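Local coordinates for apical membrane antigen 1-like protein, soluble form (Toxoplasma gondii, PDB 3ZLE) that may take part in host cell invasion as a sporozoite surface protein of the apical membrane antigen 1 family, at residues 7-12 with 345-350. Numbering follows the deposited sequence.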
ATOM      1  N   ASN A   7     -14.014 -17.167 -18.266  1.00 40.65           N
ATOM      2  CA  ASN A   7     -13.052 -16.148 -17.933  1.00 30.64           C
ATOM      3  C   ASN A   7     -11.635 -16.503 -18.323  1.00 32.82           C
ATOM      4  O   ASN A   7     -11.038 -17.391 -17.747  1.00 43.19           O
ATOM      5  CB  ASN A   7     -13.130 -15.844 -16.445  1.00 26.43           C
ATOM      6  CG  ASN A   7     -12.377 -14.605 -16.086  1.00 28.85           C
ATOM      7  OD1 ASN A   7     -11.623 -14.074 -16.908  1.00 28.46           O
ATOM      8  ND2 ASN A   7     -12.575 -14.119 -14.895  1.00 22.41           N
ATOM      9  N   PRO A   8     -11.076 -15.798 -19.327  1.00 38.25           N
ATOM     10  CA  PRO A   8      -9.752 -16.173 -19.792  1.00 27.26           C
ATOM     11  C   PRO A   8      -8.657 -15.882 -18.741  1.00 27.82           C
ATOM     12  O   PRO A   8      -7.582 -16.449 -18.824  1.00 25.80           O
ATOM     13  CB  PRO A   8      -9.554 -15.267 -20.999  1.00 33.91           C
ATOM     14  CG  PRO A   8     -10.357 -14.064 -20.673  1.00 26.10           C
ATOM     15  CD  PRO A   8     -11.596 -14.630 -20.062  1.00 25.40           C
ATOM     16  N   TRP A   9      -8.941 -15.007 -17.786  1.00 21.20           N
ATOM     17  CA  TRP A   9      -8.030 -14.725 -16.688  1.00 28.33           C
ATOM     18  C   TRP A   9      -7.752 -15.894 -15.723  1.00 35.46           C
ATOM     19  O   TRP A   9      -6.797 -15.844 -14.951  1.00 37.20           O
ATOM     20  CB  TRP A   9      -8.489 -13.483 -15.939  1.00 23.37           C
ATOM     21  CG  TRP A   9      -8.398 -12.280 -16.862  1.00 23.75           C
ATOM     22  CD1 TRP A   9      -9.367 -11.844 -17.714  1.00 22.53           C
ATOM     23  CD2 TRP A   9      -7.202 -11.548 -17.207  1.00 22.83           C
ATOM     24  NE1 TRP A   9      -8.886 -10.820 -18.499  1.00 26.93           N
ATOM     25  CE2 TRP A   9      -7.547 -10.663 -18.256  1.00 24.02           C
ATOM     26  CE3 TRP A   9      -5.860 -11.617 -16.789  1.00 22.13           C
ATOM     27  CZ2 TRP A   9      -6.627  -9.791 -18.829  1.00 22.23           C
ATOM     28  CZ3 TRP A   9      -4.938 -10.733 -17.355  1.00 21.62           C
ATOM     29  CH2 TRP A   9      -5.334  -9.823 -18.346  1.00 24.72           C
ATOM     30  N   ALA A  10      -8.556 -16.952 -15.815  1.00 34.88           N
ATOM     31  CA  ALA A  10      -8.283 -18.199 -15.113  1.00 42.42           C
ATOM     32  C   ALA A  10      -7.786 -19.305 -16.058  1.00 44.07           C
ATOM     33  O   ALA A  10      -7.555 -20.421 -15.640  1.00 55.20           O
ATOM     34  CB  ALA A  10      -9.523 -18.651 -14.338  1.00 34.22           C
ATOM     35  N   THR A  11      -7.486 -18.934 -17.299  1.00 50.36           N
ATOM     36  CA  THR A  11      -7.366 -19.887 -18.397  1.00 49.23           C
ATOM     37  C   THR A  11      -5.921 -20.259 -18.657  1.00 52.85           C
ATOM     38  O   THR A  11      -5.624 -21.126 -19.478  1.00 57.36           O
ATOM     39  CB  THR A  11      -7.960 -19.299 -19.685  1.00 56.44           C
ATOM     40  OG1 THR A  11      -9.190 -19.965 -19.988  1.00 54.77           O
ATOM     41  CG2 THR A  11      -6.993 -19.415 -20.857  1.00 53.22           C
ATOM     42  N   THR A  12      -5.026 -19.608 -17.944  1.00 44.37           N
ATOM     43  CA  THR A  12      -3.628 -19.659 -18.276  1.00 45.10           C
ATOM     44  C   THR A  12      -2.886 -19.326 -17.010  1.00 39.54           C
ATOM     45  O   THR A  12      -3.352 -18.519 -16.219  1.00 40.75           O
ATOM     46  CB  THR A  12      -3.295 -18.625 -19.368  1.00 51.65           C
ATOM     47  OG1 THR A  12      -3.460 -19.230 -20.657  1.00 46.51           O
ATOM     48  CG2 THR A  12      -1.873 -18.092 -19.225  1.00 44.02           C
ATOM     49  N   VAL A 345       2.448  -1.051 -15.744  1.00 19.36           N
ATOM     50  CA  VAL A 345       2.882  -2.205 -16.473  1.00 21.02           C
ATOM     51  C   VAL A 345       1.777  -2.587 -17.457  1.00 19.33           C
ATOM     52  O   VAL A 345       0.606  -2.266 -17.251  1.00 18.35           O
ATOM     53  CB  VAL A 345       3.143  -3.417 -15.549  1.00 19.20           C
ATOM     54  CG1 VAL A 345       4.316  -3.231 -14.637  1.00 19.35           C
ATOM     55  CG2 VAL A 345       1.879  -3.929 -14.907  1.00 20.82           C
ATOM     56  N   ASN A 346       2.139  -3.349 -18.461  1.00 19.20           N
ATOM     57  CA  ASN A 346       1.137  -3.919 -19.326  1.00 22.61           C
ATOM     58  C   ASN A 346       0.439  -5.154 -18.783  1.00 27.82           C
ATOM     59  O   ASN A 346       0.980  -5.882 -17.931  1.00 28.08           O
ATOM     60  CB  ASN A 346       1.739  -4.199 -20.682  1.00 26.62           C
ATOM     61  CG  ASN A 346       1.853  -2.940 -21.519  1.00 32.43           C
ATOM     62  OD1 ASN A 346       0.930  -2.117 -21.542  1.00 35.21           O
ATOM     63  ND2 ASN A 346       3.025  -2.710 -22.078  1.00 27.52           N
ATOM     64  N   LEU A 347      -0.721  -5.429 -19.363  1.00 25.01           N
ATOM     65  CA  LEU A 347      -1.374  -6.706 -19.227  1.00 20.42           C
ATOM     66  C   LEU A 347      -0.427  -7.721 -19.796  1.00 25.23           C
ATOM     67  O   LEU A 347       0.355  -7.400 -20.686  1.00 28.87           O
ATOM     68  CB  LEU A 347      -2.681  -6.724 -20.035  1.00 18.77           C
ATOM     69  CG  LEU A 347      -3.824  -5.840 -19.522  1.00 22.69           C
ATOM     70  CD1 LEU A 347      -5.050  -5.941 -20.431  1.00 19.81           C
ATOM     71  CD2 LEU A 347      -4.179  -6.234 -18.073  1.00 17.69           C
ATOM     72  N   PRO A 348      -0.496  -8.963 -19.293  1.00 19.68           N
ATOM     73  CA  PRO A 348       0.331  -9.995 -19.873  1.00 21.58           C
ATOM     74  C   PRO A 348      -0.048 -10.158 -21.324  1.00 26.60           C
ATOM     75  O   PRO A 348      -1.208 -10.025 -21.681  1.00 29.28           O
ATOM     76  CB  PRO A 348      -0.026 -11.280 -19.074  1.00 18.20           C
ATOM     77  CG  PRO A 348      -1.004 -10.851 -18.014  1.00 19.68           C
ATOM     78  CD  PRO A 348      -1.097  -9.344 -18.008  1.00 18.12           C
ATOM     79  N   GLN A 349       0.928 -10.470 -22.153  1.00 28.21           N
ATOM     80  CA  GLN A 349       0.635 -10.796 -23.507  1.00 30.56           C
ATOM     81  C   GLN A 349      -0.161 -12.060 -23.609  1.00 37.49           C
ATOM     82  O   GLN A 349      -0.284 -12.834 -22.663  1.00 36.58           O
ATOM     83  CB  GLN A 349       1.897 -10.890 -24.342  1.00 30.95           C
ATOM     84  CG  GLN A 349       2.331  -9.518 -24.852  1.00 49.45           C
ATOM     85  CD  GLN A 349       3.557  -9.564 -25.742  1.00 59.44           C
ATOM     86  OE1 GLN A 349       4.233 -10.586 -25.832  1.00 63.85           O
ATOM     87  NE2 GLN A 349       3.850  -8.447 -26.407  1.00 62.85           N
ATOM     88  N   CYS A 350      -0.549 -12.348 -24.824  1.00 34.38           N
ATOM     89  CA  CYS A 350      -1.657 -13.169 -25.094  1.00 36.32           C
ATOM     90  C   CYS A 350      -1.164 -13.889 -26.349  1.00 31.71           C
ATOM     91  O   CYS A 350      -0.348 -13.346 -27.062  1.00 35.89           O
ATOM     92  CB  CYS A 350      -2.827 -12.198 -25.345  1.00 31.38           C
ATOM     93  SG  CYS A 350      -4.211 -12.763 -26.219  1.00 68.21           S
TER
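The six-membered end of the Trp9 indole meets Leu347 and Pro348, two neighbours on the loop that leaves strand 344-345. From CB, Trp9 CG lies anti to the carbonyl carbon and beside the backbone N (chi1 -65°), and the indole reaches from there to the other loop. Trp9 CD1, at the near edge, has Asn7 OD1 in the ring plane at 3.3 Å. That oxygen closes an Asx turn by accepting from Trp9 N at 3.0 Å, the donor sitting above the carbonyl plane, which probably helps to hold the 3-10 turn of residues 8-10 that carries the indole. Farther out, CZ3 has Pro348 CG at 4.0 Å, near the ring plane, with Pro348 CD scarcely farther away. CH2, at the far end, touches Leu347 CD2 at 3.8 Å, the two side chains crossing at about a right angle, with CD2 coming at the ring obliquely. Phe377 stacks on the Trp9 ring and Phe327 meets it edge-to-face, while Phe18 of helix 13-20 touches all three contact residues. No hydrogen bond joins the two segments; within the AMA1 ectoplasmic region, purely apolar contact joins the turn before helix 13-20 to the loop that holds Cys350, disulfide-bonded to Cys372, through van der Waals and probably hydrophobic forces.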